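Side-chain contacts in insecticidal protein (PDB 7ML9), which probably kills western corn rootworm, against which it is active, by forming beta-barrel pores in membranes, as in the aerolysin and epsilon-toxin family: residues A244-C249 and G255-F260; M156-A161 and A167-N172; Q192-P197 and V304-K309. All blocks are in the same frame, centred on the assembly; numbering follows the deposited sequence.

Contact 1 of 3, residues A244-C249 and G255-F260; sequences AVLTKC and GDFRNF. With EDO (1,2-ethanediol), chain H.
Leu246 forks its two methyls over the loop that follows its own helix: CD1 rests on CB of Phe257 at 3.7 Å, and CD2 meets CB of Phe260 at the same distance, 3.7 Å. With CG anti to the backbone N (chi1 176°), the fork is carried out beside the helix to the two phenylalanines. The leucine and Phe257 side chains run antiparallel past one another, while Phe260 stands nearly perpendicular to the leucine. The type I beta turn from Phe257 to Phe260 brings the two CB atoms round to one leucine, a methyl for each. CD1 of Phe257 lies over one face of the Phe260 ring, nearer its margin than its centre, 4.2 Å from the plane. In this helix-loop-strand connection, from helix 242-252 to strand 260-263, helix 28-48 packs on Phe257 through Arg31 and Asp34, the latter a sodium ligand with Glu30, and Val267 of strand 266-289 touches Leu246 and Phe260. Toward the water the contact loosens: no direct hydrogen bond crosses it, and a single water gives one hydrogen to Cys249 O and the other to Gly255 O. On the exposed turn Asp256 makes an Asx turn with Arg258 N, while the Arg258 guanidinium grips its carboxylate side-on, NH2 to OD2 at 2.8 Å. Lys248 NZ bonds a 1,2-ethanediol, probably from the crystallisation liquor, and forms a salt bridge with Asp39.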
loop_
_atom_site.group_PDB
_atom_site.type_symbol
_atom_site.label_atom_id
_atom_site.label_comp_id
_atom_site.label_asym_id
_atom_site.label_seq_id
_atom_site.Cartn_x
_atom_site.Cartn_y
_atom_site.Cartn_z
ATOM N N ALA A 244 10.093 13.562 -22.835
ATOM C CA ALA A 244 10.214 14.930 -23.327
ATOM C C ALA A 244 8.854 15.506 -23.682
ATOM O O ALA A 244 8.588 16.685 -23.419
ATOM C CB ALA A 244 11.146 14.977 -24.541
ATOM N N VAL A 245 7.979 14.695 -24.285
ATOM C CA VAL A 245 6.659 15.200 -24.630
ATOM C C VAL A 245 5.872 15.530 -23.368
ATOM O O VAL A 245 5.193 16.557 -23.301
ATOM C CB VAL A 245 5.914 14.200 -25.534
ATOM C CG1 VAL A 245 4.471 14.671 -25.804
ATOM C CG2 VAL A 245 6.695 13.995 -26.851
ATOM N N LEU A 246 5.970 14.684 -22.330
ATOM C CA LEU A 246 5.271 15.007 -21.086
ATOM C C LEU A 246 5.831 16.276 -20.454
ATOM O O LEU A 246 5.075 17.110 -19.957
ATOM C CB LEU A 246 5.363 13.840 -20.094
ATOM C CG LEU A 246 4.743 14.117 -18.716
ATOM C CD1 LEU A 246 3.219 14.220 -18.799
ATOM C CD2 LEU A 246 5.165 13.048 -17.691
ATOM N N THR A 247 7.153 16.433 -20.455
ATOM C CA THR A 247 7.745 17.626 -19.870
ATOM C C THR A 247 7.191 18.880 -20.531
ATOM O O THR A 247 6.822 19.842 -19.848
ATOM C CB THR A 247 9.267 17.564 -19.994
ATOM O OG1 THR A 247 9.746 16.382 -19.342
ATOM C CG2 THR A 247 9.941 18.801 -19.368
ATOM N N LYS A 248 7.060 18.854 -21.861
ATOM C CA LYS A 248 6.547 20.011 -22.584
ATOM C C LYS A 248 5.091 20.267 -22.238
ATOM O O LYS A 248 4.698 21.405 -21.943
ATOM C CB LYS A 248 6.715 19.782 -24.097
ATOM C CG LYS A 248 6.128 20.895 -24.955
ATOM C CD LYS A 248 6.404 20.632 -26.436
ATOM C CE LYS A 248 5.876 21.792 -27.285
ATOM N NZ LYS A 248 5.817 21.379 -28.714
ATOM N N CYS A 249 4.275 19.206 -22.259
ATOM C CA CYS A 249 2.843 19.345 -22.055
ATOM C C CYS A 249 2.528 19.856 -20.651
ATOM O O CYS A 249 1.614 20.677 -20.476
ATOM C CB CYS A 249 2.176 17.995 -22.317
ATOM S SG CYS A 249 1.922 17.731 -24.123
ATOM N N GLY A 255 -3.454 19.525 -21.309
ATOM C CA GLY A 255 -3.988 18.282 -20.788
ATOM C C GLY A 255 -3.703 18.091 -19.305
ATOM O O GLY A 255 -2.865 18.764 -18.700
ATOM N N ASP A 256 -4.428 17.133 -18.713
ATOM C CA ASP A 256 -4.335 16.814 -17.286
ATOM C C ASP A 256 -3.499 15.547 -17.133
ATOM O O ASP A 256 -3.975 14.443 -17.409
ATOM C CB ASP A 256 -5.728 16.627 -16.694
ATOM C CG ASP A 256 -5.705 16.356 -15.186
ATOM O OD1 ASP A 256 -4.620 16.401 -14.570
ATOM O OD2 ASP A 256 -6.781 16.082 -14.616
ATOM N N PHE A 257 -2.252 15.705 -16.703
ATOM C CA PHE A 257 -1.400 14.550 -16.448
ATOM C C PHE A 257 -0.864 14.603 -15.026
ATOM O O PHE A 257 0.334 14.405 -14.800
ATOM C CB PHE A 257 -0.273 14.485 -17.485
ATOM C CG PHE A 257 -0.797 14.352 -18.885
ATOM C CD1 PHE A 257 -1.232 13.123 -19.343
ATOM C CD2 PHE A 257 -0.935 15.469 -19.706
ATOM C CE1 PHE A 257 -1.766 12.984 -20.621
ATOM C CE2 PHE A 257 -1.473 15.344 -20.980
ATOM C CZ PHE A 257 -1.891 14.097 -21.433
ATOM N N ARG A 258 -1.756 14.872 -14.070
ATOM C CA ARG A 258 -1.326 15.182 -12.706
ATOM C C ARG A 258 -0.617 14.011 -12.033
ATOM O O ARG A 258 0.209 14.221 -11.143
ATOM C CB ARG A 258 -2.529 15.615 -11.867
ATOM C CG ARG A 258 -2.808 17.110 -11.962
ATOM C CD ARG A 258 -3.999 17.514 -11.105
ATOM N NE ARG A 258 -5.251 17.355 -11.835
ATOM C CZ ARG A 258 -6.428 17.112 -11.267
ATOM N NH1 ARG A 258 -6.528 17.010 -9.948
ATOM N NH2 ARG A 258 -7.509 16.977 -12.025
ATOM N N ASN A 259 -0.910 12.776 -12.429
ATOM C CA ASN A 259 -0.273 11.623 -11.805
ATOM C C ASN A 259 0.841 11.038 -12.668
ATOM O O ASN A 259 1.205 9.870 -12.494
ATOM C CB ASN A 259 -1.317 10.555 -11.443
ATOM C CG ASN A 259 -2.028 9.973 -12.650
ATOM O OD1 ASN A 259 -2.298 10.666 -13.625
ATOM N ND2 ASN A 259 -2.356 8.680 -12.575
ATOM N N PHE A 260 1.408 11.839 -13.574
ATOM C CA PHE A 260 2.553 11.458 -14.382
ATOM C C PHE A 260 3.711 12.387 -14.057
ATOM O O PHE A 260 3.516 13.571 -13.766
ATOM C CB PHE A 260 2.270 11.559 -15.897
ATOM C CG PHE A 260 1.276 10.548 -16.418
ATOM C CD1 PHE A 260 -0.071 10.669 -16.124
ATOM C CD2 PHE A 260 1.690 9.499 -17.233
ATOM C CE1 PHE A 260 -0.992 9.750 -16.618
ATOM C CE2 PHE A 260 0.767 8.581 -17.741
ATOM C CZ PHE A 260 -0.567 8.707 -17.422
HETATM C C1 EDO H . 8.254 18.046 -29.175
HETATM O O1 EDO H . 6.904 18.529 -29.221
HETATM C C2 EDO H . 8.689 17.849 -27.728
HETATM O O2 EDO H . 10.116 17.925 -27.680
HETATM O O HOH W 1 -0.388 19.462 -18.328
#

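Contact 2 of 3, residues M156-A161 and A167-N172; sequences MKFPIA and ASTEYN
Met156 and Thr169 exchange two backbone hydrogen bonds. Met156 N to Thr169 O is nearly straight at 2.8 Å; Thr169 N to Met156 O is more bent (138°). Phe158 and Ala167 form the second hydrogen-bonded pair of this antiparallel beta hairpin, strands 153-160 and 165-172, with Phe158 N to Ala167 O at 2.8 Å and Ala167 N to Phe158 O at 2.9 Å. In aerolysin-type toxins a hairpin of this kind is the part that inserts to build the barrel, so a similar role is possible here. Between these two pairs, Lys157 and Ser168 form a non-hydrogen-bonded pair, where Ser168 CA leans on Met156 O and Lys157 CA on Ala167 O in CA-H...O contacts. On that side of the hairpin Lys157 CG touches Ser168 CB at 3.8 Å. The other side is mostly apolar and largely covered by strands 86-115, 201-229 and 266-289. Phe158 carries its CG between the backbone N and the carbonyl carbon (chi1 50°), which folds the ring back across the neighbouring strand; Ala167 CB sits over its face in a CH-pi contact, and Ile160 CG2 touches the same methyl. Thr169 runs alongside Met156, its CG2 near the CE methyl, while its hydroxyl OG1 is bonded to Asn140 ND2. Beyond them Met156 CB meets the Tyr171 ring at its edge, 4.1 Å from CE2.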
loop_
_atom_site.group_PDB
_atom_site.type_symbol
_atom_site.label_atom_id
_atom_site.label_comp_id
_atom_site.label_asym_id
_atom_site.label_seq_id
_atom_site.Cartn_x
_atom_site.Cartn_y
_atom_site.Cartn_z
ATOM N N MET A 156 4.965 -4.128 -1.018
ATOM C CA MET A 156 5.240 -2.993 -0.160
ATOM C C MET A 156 5.476 -3.486 1.259
ATOM O O MET A 156 4.726 -4.323 1.760
ATOM C CB MET A 156 4.087 -2.001 -0.174
ATOM C CG MET A 156 4.511 -0.674 0.370
ATOM S SD MET A 156 3.154 0.141 1.183
ATOM C CE MET A 156 2.689 -1.074 2.384
ATOM N N LYS A 157 6.517 -2.960 1.897
ATOM C CA LYS A 157 6.855 -3.294 3.273
ATOM C C LYS A 157 6.588 -2.108 4.186
ATOM O O LYS A 157 6.803 -0.954 3.806
ATOM C CB LYS A 157 8.317 -3.722 3.397
ATOM C CG LYS A 157 8.679 -4.908 2.523
ATOM C CD LYS A 157 10.153 -4.885 2.112
ATOM C CE LYS A 157 11.057 -4.312 3.196
ATOM N NZ LYS A 157 10.934 -5.052 4.485
ATOM N N PHE A 158 6.126 -2.398 5.394
ATOM C CA PHE A 158 5.797 -1.376 6.366
ATOM C C PHE A 158 6.146 -1.891 7.753
ATOM O O PHE A 158 6.085 -3.100 8.000
ATOM C CB PHE A 158 4.309 -0.994 6.305
ATOM C CG PHE A 158 3.367 -2.172 6.339
ATOM C CD1 PHE A 158 3.138 -2.933 5.201
ATOM C CD2 PHE A 158 2.695 -2.504 7.505
ATOM C CE1 PHE A 158 2.261 -4.006 5.225
ATOM C CE2 PHE A 158 1.813 -3.582 7.539
ATOM C CZ PHE A 158 1.597 -4.334 6.399
ATOM N N PRO A 159 6.529 -1.006 8.669
ATOM C CA PRO A 159 6.765 -1.436 10.049
ATOM C C PRO A 159 5.454 -1.572 10.801
ATOM O O PRO A 159 4.474 -0.872 10.536
ATOM C CB PRO A 159 7.627 -0.308 10.636
ATOM C CG PRO A 159 7.839 0.701 9.503
ATOM C CD PRO A 159 6.751 0.439 8.513
ATOM N N ILE A 160 5.439 -2.509 11.744
ATOM C CA ILE A 160 4.275 -2.758 12.581
ATOM C C ILE A 160 4.718 -2.760 14.038
ATOM O O ILE A 160 5.909 -2.832 14.347
ATOM C CB ILE A 160 3.581 -4.087 12.235
ATOM C CG1 ILE A 160 4.553 -5.245 12.457
ATOM C CG2 ILE A 160 3.052 -4.068 10.802
ATOM C CD1 ILE A 160 3.873 -6.584 12.517
ATOM N N ALA A 161 3.731 -2.686 14.931
ATOM C CA ALA A 161 3.949 -2.785 16.374
ATOM C C ALA A 161 5.003 -1.779 16.825
ATOM O O ALA A 161 6.057 -2.131 17.357
ATOM C CB ALA A 161 4.339 -4.209 16.775
ATOM N N ALA A 167 6.451 -5.967 8.111
ATOM C CA ALA A 167 5.457 -6.761 7.399
ATOM C C ALA A 167 5.368 -6.274 5.956
ATOM O O ALA A 167 5.892 -5.213 5.608
ATOM C CB ALA A 167 4.084 -6.683 8.075
ATOM N N SER A 168 4.689 -7.050 5.110
ATOM C CA SER A 168 4.622 -6.719 3.691
ATOM C C SER A 168 3.291 -7.169 3.102
ATOM O O SER A 168 2.524 -7.915 3.717
ATOM C CB SER A 168 5.783 -7.340 2.911
ATOM O OG SER A 168 5.610 -8.737 2.798
ATOM N N THR A 169 3.023 -6.691 1.886
ATOM C CA THR A 169 1.768 -6.961 1.203
ATOM C C THR A 169 2.007 -6.678 -0.277
ATOM O O THR A 169 2.788 -5.793 -0.624
ATOM C CB THR A 169 0.630 -6.106 1.774
ATOM O OG1 THR A 169 -0.633 -6.537 1.255
ATOM C CG2 THR A 169 0.828 -4.606 1.465
ATOM N N GLU A 170 1.371 -7.467 -1.134
ATOM C CA GLU A 170 1.599 -7.400 -2.573
ATOM C C GLU A 170 0.376 -6.800 -3.253
ATOM O O GLU A 170 -0.731 -7.346 -3.155
ATOM C CB GLU A 170 1.913 -8.778 -3.157
ATOM C CG GLU A 170 2.303 -8.713 -4.629
ATOM C CD GLU A 170 2.757 -10.049 -5.188
ATOM O OE1 GLU A 170 2.112 -11.074 -4.874
ATOM O OE2 GLU A 170 3.765 -10.069 -5.933
ATOM N N TYR A 171 0.575 -5.670 -3.926
ATOM C CA TYR A 171 -0.495 -5.014 -4.657
ATOM C C TYR A 171 -0.553 -5.546 -6.078
ATOM O O TYR A 171 0.483 -5.736 -6.720
ATOM C CB TYR A 171 -0.276 -3.498 -4.705
ATOM C CG TYR A 171 -0.603 -2.809 -3.417
ATOM C CD1 TYR A 171 -1.892 -2.397 -3.142
ATOM C CD2 TYR A 171 0.379 -2.591 -2.467
ATOM C CE1 TYR A 171 -2.194 -1.773 -1.952
ATOM C CE2 TYR A 171 0.087 -1.971 -1.279
ATOM C CZ TYR A 171 -1.196 -1.569 -1.027
ATOM O OH TYR A 171 -1.490 -0.944 0.162
ATOM N N ASN A 172 -1.764 -5.791 -6.557
ATOM C CA ASN A 172 -2.022 -5.910 -7.984
ATOM C C ASN A 172 -2.545 -4.564 -8.470
ATOM O O ASN A 172 -3.520 -4.039 -7.921
ATOM C CB ASN A 172 -3.023 -7.027 -8.283
ATOM C CG ASN A 172 -3.163 -7.300 -9.771
ATOM O OD1 ASN A 172 -3.368 -6.381 -10.567
ATOM N ND2 ASN A 172 -3.033 -8.569 -10.156
#

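Contact 3 of 3, residues Q192-P197 and V304-K309; sequences QKIKVP and VVQEIK
Ile194 and Ile308 each hold CG1 anti to the carbonyl carbon (chi1 -50° and -43°), but the second torsions differ: Ile194 bends at chi2 (-64°) while Ile308 runs straight on, and the two CD1 methyls arrive at each other. The layers joined are those of a beta sandwich-like end of the elongated molecule: strand 193-196, paired with 123-126 in a small antiparallel sheet, packs across strand 303-323 of the large sheet. No backbone hydrogen bond links the two, and the CA atoms of Ile194 and Gln306 stay 9.1 Å apart, so side chains and one water span the interval. Gln306, at a classic beta bulge where it and Val305 both face Ile287, stretches a fully extended chain toward Ile194, at a slant to it; its OE1 lies 4.1 Å from Ile194 CG2. The water bridges the layers at this margin, giving a hydrogen to Gln306 OE1 at 2.9 Å and accepting one from Lys195 N at 3.0 Å. At the other end Gln192, on which Leu285 of strand 266-289 also packs, lies beside Ile308. The tightest point is methyl on methyl: Ile194 CD1 and Ile308 CD1 stand 3.5 Å apart, closer than usual for carbons.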
loop_
_atom_site.group_PDB
_atom_site.type_symbol
_atom_site.label_atom_id
_atom_site.label_comp_id
_atom_site.label_asym_id
_atom_site.label_seq_id
_atom_site.Cartn_x
_atom_site.Cartn_y
_atom_site.Cartn_z
ATOM N N GLN A 192 7.402 -16.396 34.191
ATOM C CA GLN A 192 7.751 -15.245 35.014
ATOM C C GLN A 192 7.942 -15.670 36.469
ATOM O O GLN A 192 7.293 -16.603 36.952
ATOM C CB GLN A 192 6.674 -14.157 34.939
ATOM C CG GLN A 192 6.388 -13.653 33.522
ATOM C CD GLN A 192 7.637 -13.094 32.853
ATOM O OE1 GLN A 192 8.020 -13.519 31.759
ATOM N NE2 GLN A 192 8.286 -12.145 33.521
ATOM N N LYS A 193 8.835 -14.964 37.163
ATOM C CA LYS A 193 9.152 -15.210 38.567
ATOM C C LYS A 193 8.313 -14.273 39.433
ATOM O O LYS A 193 8.393 -13.049 39.285
ATOM C CB LYS A 193 10.648 -15.002 38.825
ATOM C CG LYS A 193 11.198 -15.818 39.995
ATOM C CD LYS A 193 12.196 -16.894 39.538
ATOM C CE LYS A 193 12.653 -17.809 40.695
ATOM N NZ LYS A 193 12.450 -19.281 40.460
ATOM N N ILE A 194 7.500 -14.844 40.326
ATOM C CA ILE A 194 6.578 -14.096 41.178
ATOM C C ILE A 194 6.931 -14.352 42.642
ATOM O O ILE A 194 7.075 -15.509 43.054
ATOM C CB ILE A 194 5.113 -14.492 40.915
ATOM C CG1 ILE A 194 4.805 -14.443 39.415
ATOM C CG2 ILE A 194 4.177 -13.598 41.699
ATOM C CD1 ILE A 194 4.920 -13.073 38.843
ATOM N N LYS A 195 7.054 -13.280 43.430
ATOM C CA LYS A 195 7.242 -13.426 44.872
ATOM C C LYS A 195 5.889 -13.702 45.524
ATOM O O LYS A 195 4.970 -12.887 45.426
ATOM C CB LYS A 195 7.893 -12.177 45.471
ATOM C CG LYS A 195 7.990 -12.206 47.002
ATOM C CD LYS A 195 9.159 -11.357 47.527
ATOM C CE LYS A 195 8.881 -10.803 48.928
ATOM N NZ LYS A 195 7.516 -10.192 49.036
ATOM N N VAL A 196 5.757 -14.867 46.154
ATOM C CA VAL A 196 4.519 -15.251 46.834
ATOM C C VAL A 196 4.829 -15.439 48.316
ATOM O O VAL A 196 5.586 -16.352 48.679
ATOM C CB VAL A 196 3.912 -16.526 46.232
ATOM C CG1 VAL A 196 2.559 -16.816 46.876
ATOM C CG2 VAL A 196 3.772 -16.390 44.706
ATOM N N PRO A 197 4.293 -14.595 49.192
ATOM C CA PRO A 197 4.645 -14.681 50.618
ATOM C C PRO A 197 4.114 -15.938 51.296
ATOM O O PRO A 197 3.092 -16.515 50.899
ATOM C CB PRO A 197 3.997 -13.428 51.218
ATOM C CG PRO A 197 3.817 -12.485 50.066
ATOM C CD PRO A 197 3.548 -13.366 48.868
ATOM N N VAL A 304 -5.802 -7.395 43.251
ATOM C CA VAL A 304 -4.665 -7.383 42.342
ATOM C C VAL A 304 -3.439 -6.875 43.081
ATOM O O VAL A 304 -3.475 -5.834 43.745
ATOM C CB VAL A 304 -4.960 -6.542 41.091
ATOM C CG1 VAL A 304 -3.735 -6.520 40.183
ATOM C CG2 VAL A 304 -6.146 -7.136 40.341
ATOM N N VAL A 305 -2.348 -7.619 42.969
ATOM C CA VAL A 305 -1.123 -7.326 43.689
ATOM C C VAL A 305 -0.014 -6.837 42.764
ATOM O O VAL A 305 0.866 -6.087 43.216
ATOM C CB VAL A 305 -0.674 -8.574 44.479
ATOM C CG1 VAL A 305 0.839 -8.632 44.676
ATOM C CG2 VAL A 305 -1.421 -8.635 45.803
ATOM N N GLN A 306 -0.052 -7.194 41.485
ATOM C CA GLN A 306 1.034 -6.915 40.563
ATOM C C GLN A 306 0.507 -7.140 39.153
ATOM O O GLN A 306 -0.396 -7.962 38.941
ATOM C CB GLN A 306 2.234 -7.825 40.853
ATOM C CG GLN A 306 3.491 -7.536 40.069
ATOM C CD GLN A 306 4.532 -8.619 40.263
ATOM O OE1 GLN A 306 4.303 -9.587 40.992
ATOM N NE2 GLN A 306 5.679 -8.471 39.609
ATOM N N GLU A 307 1.039 -6.368 38.207
ATOM C CA GLU A 307 0.819 -6.604 36.785
ATOM C C GLU A 307 2.159 -6.548 36.074
ATOM O O GLU A 307 3.028 -5.748 36.433
ATOM C CB GLU A 307 -0.163 -5.603 36.172
ATOM C CG GLU A 307 -1.590 -5.837 36.620
ATOM C CD GLU A 307 -2.597 -4.947 35.921
ATOM O OE1 GLU A 307 -2.174 -4.014 35.212
ATOM O OE2 GLU A 307 -3.816 -5.174 36.089
ATOM N N ILE A 308 2.338 -7.434 35.094
ATOM C CA ILE A 308 3.595 -7.568 34.371
ATOM C C ILE A 308 3.296 -7.570 32.880
ATOM O O ILE A 308 2.467 -8.358 32.412
ATOM C CB ILE A 308 4.345 -8.860 34.746
ATOM C CG1 ILE A 308 4.310 -9.112 36.251
ATOM C CG2 ILE A 308 5.777 -8.824 34.229
ATOM C CD1 ILE A 308 5.051 -10.361 36.636
ATOM N N LYS A 309 3.981 -6.704 32.138
ATOM C CA LYS A 309 3.993 -6.772 30.684
ATOM C C LYS A 309 5.101 -7.723 30.259
ATOM O O LYS A 309 6.250 -7.573 30.683
ATOM C CB LYS A 309 4.219 -5.385 30.082
ATOM C CG LYS A 309 2.945 -4.667 29.669
ATOM C CD LYS A 309 3.217 -3.748 28.482
ATOM C CE LYS A 309 2.042 -2.834 28.204
ATOM N NZ LYS A 309 1.608 -2.933 26.785
HETATM O O HOH W 2 6.757 -10.565 42.121
#

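Overall arrangement
The three contacts are spread along one elongated chain, with contact 1 and contact 3 on opposite sides of its centre, their own centres about 65 Å apart, and contact 2 near the middle. Contacts 1 and 2 are buried, contact 3 only partly. Only contact 2 is knit by direct backbone bonds between its segments; contact 1 crosses through apolar side chains, contact 3 through isoleucine methyls flanked by two glutamines, each with a bridging water at the margin. Strand 266-289 is shared background: it packs against side chains of all three. Contacts 1 and 2 join neighbours in sequence, whereas contact 3 brings together segments more than a hundred residues apart and encloses contact 1 along the chain.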